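Local coordinates for uncharacterized protein MJ1460 (Methanocaldococcus jannaschii DSM 2661, PDB 2OSO), which is of unknown function but binds a zinc ion through a V4R domain of the vinyl-4-reductase family, at residues E140-C143 with G147-K150; F119-L124 with C151-K156. The protein carries 3 engineered substitutions. All coordinates share one frame; numbering follows the deposited sequence.

Interaction 1 (E140-C143 with G147-K150). With ZN (zinc ion), chain B.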
ATOM      1  N   GLU A 140     -12.362  -4.545  17.006  1.00 24.12           N
ATOM      2  CA  GLU A 140     -12.155  -5.932  16.668  1.00 23.80           C
ATOM      3  C   GLU A 140     -11.951  -6.619  18.006  1.00 24.03           C
ATOM      4  O   GLU A 140     -11.073  -6.230  18.769  1.00 21.87           O
ATOM      5  CB  GLU A 140     -10.940  -6.143  15.718  1.00 23.88           C
ATOM      6  CG  GLU A 140     -10.801  -7.600  15.247  1.00 23.91           C
ATOM      7  CD  GLU A 140      -9.624  -7.820  14.321  1.00 22.72           C
ATOM      8  OE1 GLU A 140      -8.698  -6.990  14.333  1.00 23.77           O
ATOM      9  OE2 GLU A 140      -9.606  -8.841  13.597  1.00 24.65           O
ATOM     10  N   VAL A 141     -12.778  -7.627  18.273  1.00 24.73           N
ATOM     11  CA  VAL A 141     -12.786  -8.317  19.559  1.00 23.65           C
ATOM     12  C   VAL A 141     -12.289  -9.746  19.438  1.00 24.91           C
ATOM     13  O   VAL A 141     -11.938 -10.347  20.441  1.00 23.99           O
ATOM     14  CB  VAL A 141     -14.232  -8.261  20.182  1.00 24.54           C
ATOM     15  CG1 VAL A 141     -14.719  -6.766  20.401  1.00 23.44           C
ATOM     16  CG2 VAL A 141     -15.248  -9.031  19.283  1.00 23.04           C
ATOM     17  N   GLU A 142     -12.301 -10.333  18.242  1.00 25.35           N
ATOM     18  CA  GLU A 142     -11.620 -11.636  18.022  1.00 26.11           C
ATOM     19  C   GLU A 142     -10.891 -11.586  16.677  1.00 25.49           C
ATOM     20  O   GLU A 142     -11.333 -10.896  15.753  1.00 22.38           O
ATOM     21  CB  GLU A 142     -12.591 -12.838  18.000  1.00 26.34           C
ATOM     22  CG  GLU A 142     -13.611 -12.919  19.087  1.00 26.58           C
ATOM     23  CD  GLU A 142     -14.559 -14.137  18.935  1.00 28.76           C
ATOM     24  OE1 GLU A 142     -14.312 -15.047  18.112  1.00 30.13           O
ATOM     25  OE2 GLU A 142     -15.576 -14.168  19.639  1.00 31.63           O
ATOM     26  N   CYS A 143      -9.819 -12.352  16.530  1.00 26.52           N
ATOM     27  CA  CYS A 143      -8.977 -12.216  15.302  1.00 26.76           C
ATOM     28  C   CYS A 143      -8.323 -13.569  14.948  1.00 27.40           C
ATOM     29  O   CYS A 143      -7.987 -14.340  15.832  1.00 29.77           O
ATOM     30  CB  CYS A 143      -7.944 -11.124  15.558  1.00 26.38           C
ATOM     31  SG  CYS A 143      -6.787 -10.733  14.240  1.00 24.29           S
ATOM     32  N   GLY A 147      -5.636 -17.225  16.635  1.00 28.37           N
ATOM     33  CA  GLY A 147      -5.944 -18.659  16.494  1.00 28.88           C
ATOM     34  C   GLY A 147      -7.414 -18.899  16.193  1.00 29.74           C
ATOM     35  O   GLY A 147      -7.834 -20.030  16.020  1.00 30.47           O
ATOM     36  N   LYS A 148      -8.196 -17.836  16.072  1.00 29.49           N
ATOM     37  CA  LYS A 148      -9.616 -17.958  15.739  1.00 29.80           C
ATOM     38  C   LYS A 148      -9.802 -18.235  14.241  1.00 29.25           C
ATOM     39  O   LYS A 148      -8.880 -18.038  13.430  1.00 28.83           O
ATOM     40  CB  LYS A 148     -10.364 -16.701  16.168  1.00 30.42           C
ATOM     41  CG  LYS A 148     -10.308 -16.424  17.675  1.00 30.26           C
ATOM     42  CD  LYS A 148     -10.953 -17.501  18.490  1.00 31.04           C
ATOM     43  CE  LYS A 148     -12.347 -17.185  18.971  1.00 30.92           C
ATOM     44  NZ  LYS A 148     -12.718 -18.126  20.032  1.00 31.49           N
ATOM     45  N   ASP A 149     -10.966 -18.746  13.875  1.00 29.12           N
ATOM     46  CA  ASP A 149     -11.251 -19.087  12.469  1.00 29.95           C
ATOM     47  C   ASP A 149     -11.708 -17.916  11.644  1.00 29.38           C
ATOM     48  O   ASP A 149     -11.612 -17.970  10.431  1.00 29.20           O
ATOM     49  CB  ASP A 149     -12.327 -20.164  12.363  1.00 31.87           C
ATOM     50  CG  ASP A 149     -11.922 -21.465  13.022  1.00 33.13           C
ATOM     51  OD1 ASP A 149     -10.736 -21.872  12.902  1.00 35.52           O
ATOM     52  OD2 ASP A 149     -12.799 -22.070  13.659  1.00 35.21           O
ATOM     53  N   LYS A 150     -12.237 -16.879  12.299  1.00 29.58           N
ATOM     54  CA  LYS A 150     -12.727 -15.695  11.632  1.00 27.83           C
ATOM     55  C   LYS A 150     -12.388 -14.533  12.550  1.00 28.10           C
ATOM     56  O   LYS A 150     -12.279 -14.726  13.765  1.00 28.97           O
ATOM     57  CB  LYS A 150     -14.254 -15.777  11.455  1.00 28.42           C
ATOM     58  CG  LYS A 150     -14.750 -16.982  10.654  1.00 28.12           C
ATOM     59  CD  LYS A 150     -16.208 -16.847  10.360  1.00 28.12           C
ATOM     60  CE  LYS A 150     -16.773 -18.059   9.688  1.00 27.65           C
ATOM     61  NZ  LYS A 150     -18.238 -17.921   9.747  1.00 27.38           N
TER
HETATM   62 ZN    ZN B 163      -8.340  -9.892  12.680  1.00 23.35          ZN
HETATM   63  O   HOH W   1     -14.082 -15.900  15.735  1.00 24.45           O
HETATM   64  O   HOH W   2     -15.951 -17.633  18.895  1.00 42.51           O

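Interaction 2 (F119-L124 with C151-K156). With ZN (zinc ion), chain B.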
ATOM      1  N   PHE A 119      -6.523  -1.270  10.628  1.00 22.99           N
ATOM      2  CA  PHE A 119      -6.835  -0.639   9.312  1.00 22.68           C
ATOM      3  C   PHE A 119      -8.190  -1.115   8.780  1.00 24.14           C
ATOM      4  O   PHE A 119      -9.046  -0.294   8.439  1.00 26.99           O
ATOM      5  CB  PHE A 119      -5.685  -0.882   8.313  1.00 22.62           C
ATOM      6  CG  PHE A 119      -5.929  -0.338   6.949  1.00 23.13           C
ATOM      7  CD1 PHE A 119      -6.087   1.031   6.759  1.00 21.74           C
ATOM      8  CD2 PHE A 119      -5.906  -1.158   5.837  1.00 21.74           C
ATOM      9  CE1 PHE A 119      -6.330   1.529   5.488  1.00 23.22           C
ATOM     10  CE2 PHE A 119      -6.114  -0.623   4.570  1.00 23.66           C
ATOM     11  CZ  PHE A 119      -6.288   0.728   4.416  1.00 23.85           C
ATOM     12  N   ILE A 120      -8.434  -2.425   8.769  1.00 23.14           N
ATOM     13  CA  ILE A 120      -9.737  -2.973   8.319  1.00 23.06           C
ATOM     14  C   ILE A 120     -10.920  -2.452   9.199  1.00 23.23           C
ATOM     15  O   ILE A 120     -11.993  -2.080   8.704  1.00 23.76           O
ATOM     16  CB  ILE A 120      -9.719  -4.561   8.266  1.00 22.41           C
ATOM     17  CG1 ILE A 120      -8.909  -5.071   7.045  1.00 23.88           C
ATOM     18  CG2 ILE A 120     -11.177  -5.093   8.321  1.00 22.62           C
ATOM     19  CD1 ILE A 120      -8.672  -6.596   6.970  1.00 21.72           C
ATOM     20  N   ALA A 121     -10.698  -2.352  10.498  1.00 22.25           N
ATOM     21  CA  ALA A 121     -11.721  -1.905  11.446  1.00 21.60           C
ATOM     22  C   ALA A 121     -12.091  -0.447  11.147  1.00 22.22           C
ATOM     23  O   ALA A 121     -13.267  -0.104  11.138  1.00 23.46           O
ATOM     24  CB  ALA A 121     -11.254  -2.103  12.947  1.00 20.46           C
ATOM     25  N   GLY A 122     -11.091   0.372  10.820  1.00 21.69           N
ATOM     26  CA  GLY A 122     -11.306   1.754  10.393  1.00 23.05           C
ATOM     27  C   GLY A 122     -12.076   1.800   9.109  1.00 23.13           C
ATOM     28  O   GLY A 122     -13.024   2.639   8.910  1.00 25.60           O
ATOM     29  N   ILE A 123     -11.644   0.974   8.168  1.00 24.09           N
ATOM     30  CA  ILE A 123     -12.345   0.934   6.858  1.00 23.29           C
ATOM     31  C   ILE A 123     -13.849   0.678   7.081  1.00 24.80           C
ATOM     32  O   ILE A 123     -14.703   1.343   6.512  1.00 22.85           O
ATOM     33  CB  ILE A 123     -11.815  -0.121   5.943  1.00 22.74           C
ATOM     34  CG1 ILE A 123     -10.400   0.273   5.437  1.00 21.95           C
ATOM     35  CG2 ILE A 123     -12.756  -0.241   4.710  1.00 21.91           C
ATOM     36  CD1 ILE A 123      -9.736  -0.880   4.638  1.00 23.17           C
ATOM     37  N   LEU A 124     -14.142  -0.266   7.940  1.00 22.87           N
ATOM     38  CA  LEU A 124     -15.524  -0.692   8.217  1.00 23.91           C
ATOM     39  C   LEU A 124     -16.319   0.431   8.853  1.00 23.37           C
ATOM     40  O   LEU A 124     -17.457   0.665   8.480  1.00 26.08           O
ATOM     41  CB  LEU A 124     -15.528  -1.938   9.107  1.00 24.00           C
ATOM     42  CG  LEU A 124     -15.187  -3.247   8.399  1.00 24.06           C
ATOM     43  CD1 LEU A 124     -15.029  -4.342   9.453  1.00 22.86           C
ATOM     44  CD2 LEU A 124     -16.197  -3.616   7.325  1.00 24.34           C
ATOM     45  N   CYS A 151     -12.203 -13.337  11.989  1.00 26.30           N
ATOM     46  CA  CYS A 151     -12.139 -12.118  12.809  1.00 26.52           C
ATOM     47  C   CYS A 151     -13.563 -11.642  13.088  1.00 26.74           C
ATOM     48  O   CYS A 151     -14.447 -11.799  12.227  1.00 29.18           O
ATOM     49  CB  CYS A 151     -11.342 -11.026  12.133  1.00 24.01           C
ATOM     50  SG  CYS A 151      -9.606 -11.436  11.556  1.00 23.76           S
ATOM     51  N   VAL A 152     -13.760 -11.037  14.257  1.00 25.87           N
ATOM     52  CA  VAL A 152     -15.047 -10.529  14.696  1.00 25.50           C
ATOM     53  C   VAL A 152     -14.921  -9.078  15.149  1.00 26.51           C
ATOM     54  O   VAL A 152     -14.089  -8.725  15.986  1.00 23.21           O
ATOM     55  CB  VAL A 152     -15.643 -11.369  15.816  1.00 26.27           C
ATOM     56  CG1 VAL A 152     -17.001 -10.785  16.254  1.00 27.15           C
ATOM     57  CG2 VAL A 152     -15.775 -12.832  15.402  1.00 23.44           C
ATOM     58  N   PHE A 153     -15.803  -8.262  14.584  1.00 26.07           N
ATOM     59  CA  PHE A 153     -15.859  -6.828  14.845  1.00 25.31           C
ATOM     60  C   PHE A 153     -17.202  -6.448  15.484  1.00 26.15           C
ATOM     61  O   PHE A 153     -18.273  -6.797  14.972  1.00 27.91           O
ATOM     62  CB  PHE A 153     -15.667  -6.054  13.548  1.00 23.57           C
ATOM     63  CG  PHE A 153     -14.372  -6.392  12.789  1.00 22.71           C
ATOM     64  CD1 PHE A 153     -14.339  -7.459  11.880  1.00 24.01           C
ATOM     65  CD2 PHE A 153     -13.232  -5.626  12.952  1.00 23.66           C
ATOM     66  CE1 PHE A 153     -13.162  -7.760  11.147  1.00 24.95           C
ATOM     67  CE2 PHE A 153     -12.023  -5.942  12.237  1.00 22.53           C
ATOM     68  CZ  PHE A 153     -12.015  -6.979  11.307  1.00 22.51           C
ATOM     69  N   GLU A 154     -17.105  -5.693  16.573  1.00 26.74           N
ATOM     70  CA  GLU A 154     -18.228  -5.069  17.275  1.00 28.43           C
ATOM     71  C   GLU A 154     -18.490  -3.666  16.666  1.00 28.94           C
ATOM     72  O   GLU A 154     -17.546  -2.838  16.597  1.00 28.01           O
ATOM     73  CB  GLU A 154     -17.773  -4.885  18.715  1.00 32.68           C
ATOM     74  CG  GLU A 154     -18.733  -5.052  19.792  1.00 37.18           C
ATOM     75  CD  GLU A 154     -17.971  -5.403  21.087  1.00 40.12           C
ATOM     76  OE1 GLU A 154     -16.965  -4.677  21.387  1.00 44.71           O
ATOM     77  OE2 GLU A 154     -18.295  -6.426  21.737  1.00 43.02           O
ATOM     78  N   VAL A 155     -19.728  -3.417  16.200  1.00 27.01           N
ATOM     79  CA  VAL A 155     -20.104  -2.139  15.551  1.00 26.69           C
ATOM     80  C   VAL A 155     -21.047  -1.360  16.449  1.00 26.53           C
ATOM     81  O   VAL A 155     -22.143  -1.841  16.765  1.00 26.92           O
ATOM     82  CB  VAL A 155     -20.813  -2.330  14.166  1.00 25.48           C
ATOM     83  CG1 VAL A 155     -21.140  -0.941  13.502  1.00 25.54           C
ATOM     84  CG2 VAL A 155     -19.978  -3.183  13.240  1.00 25.55           C
ATOM     85  N   LYS A 156     -20.643  -0.143  16.807  1.00 28.05           N
ATOM     86  CA  LYS A 156     -21.362   0.717  17.725  1.00 28.87           C
ATOM     87  C   LYS A 156     -21.684   2.034  17.067  1.00 26.53           C
ATOM     88  O   LYS A 156     -20.853   2.646  16.401  1.00 23.36           O
ATOM     89  CB  LYS A 156     -20.524   1.031  18.942  1.00 30.85           C
ATOM     90  CG  LYS A 156     -20.417  -0.111  19.942  1.00 34.10           C
ATOM     91  CD  LYS A 156     -19.367   0.197  21.013  1.00 35.24           C
ATOM     92  CE  LYS A 156     -17.939   0.244  20.434  1.00 37.89           C
ATOM     93  NZ  LYS A 156     -17.577  -0.860  19.447  1.00 39.44           N
TER
HETATM   94 ZN    ZN B 163      -8.340  -9.892  12.680  1.00 23.35          ZN

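Interaction 1 (E140-C143 with G147-K150)
Glu142 and Cys143, where strand 135-142 runs out into a loop, meet Lys148 as the chain turns back toward strand 151-158. At the start of the segment Glu140 serves the metal and not the turn. With CG anti to the backbone N (chi1 -174°) and the chain extended beyond it, the carboxylate reaches zinc through OE2 at 1.9 Å. OE1 stays 3.4 Å from the metal, which makes the carboxylate monodentate; it is hydrogen-bonded elsewhere. Val141 and Glu142 together face Val152, a classic beta bulge that precedes the turn. The extended Glu142 side chain slants across that of Lys148, whose chain is bent at chi2 and chi3. The two side chains come closest where OE1 lies 3.0 Å from Lys148 CE; the ion pair from OE1 to Lys148 NZ is long, at 4.0 Å. One water donates to Glu142 OE1 and to Lys150 O, tying the carboxylate to the backbone across the turn, and a second water also donates to OE1 and accepts a weak hydrogen bond from Lys148 NZ. Cys143 turns SG the other way, onto zinc at 2.4 Å, while its carbonyl O packs 3.4 Å from Lys148 CB. Its N is hydrogen-bonded to Gln146 OE1 inside the turn. Lys150 sends its amine away to a salt bridge with Glu85. No direct hydrogen bond joins the segments: 140-143 is anchored by its two zinc bonds, whereas its link to 147-150 is a loose, water-assisted charge pairing at the surface, and the metal probably draws negative charge from the Cys143 sulfur.

Interaction 2 (F119-L124 with C151-K156)
Phe153 of strand 151-158 lays its ring against Ile120, Ala121 and Leu124 of helix 118-132. With CG beside its own backbone N and anti to the carbonyl carbon (chi1 -56°), CB carries the ring off the strand toward the helix. CG and CD1 come first beneath Leu124, each about 4.0 Å from its CD1. That methyl sits over the centre of one ring face, 4.0 Å from the centroid of Phe153 and 10° off the normal, a well-centred CH-pi contact. Along the CD2-CE2 flank the Ala121 methyl approaches obliquely, with CE2 of Phe153 4.0 Å from Ala121 CB. At the tip, CZ of Phe153 meets Ile120 CG2 at 3.6 Å, the closest touch between the segments. This is the branch of Ile120 that lies anti to its backbone N, and the isoleucine side chain stands roughly at a right angle to the phenylalanine. The ring is thus touched from root to tip by residues one and four positions apart on the helix. Leu102 and Val138 on the neighbouring strands, together with Glu140, also touch it. With an alanine here, a gap would probably open between helix and sheet, the Leu124 methyl losing the ring face it covers and Ile120 CG2 its contact with CZ. The axes of the two short segments pass 10.3 Å apart at 39°, a separation filled by side chains, with no backbone hydrogen bond between the segments. This is a helix packed through apolar side chains on the face of an antiparallel sheet, here within the alpha+beta V4R domain.

Interactions 1 and 2 lie about 12 Å apart, centre to centre, and share the edge where strands 135-142 and 151-158 pair. Val152 is the joint: its N is 2.9 Å from Glu142 O, and its O is 2.9 Å from Val141 N, both probable hydrogen bonds. The zinc ties them together as well. Interaction 1 supplies Glu140 and Cys143, while strand 151-156 of interaction 2 adds Cys151, whose SG lies 2.3 Å from the metal; His117, just ahead of helix 118-132, completes the set. The exposed turn of interaction 1 therefore sits beside the metal site, and the buried helix-sheet packing of interaction 2 leads from it into the domain's interior.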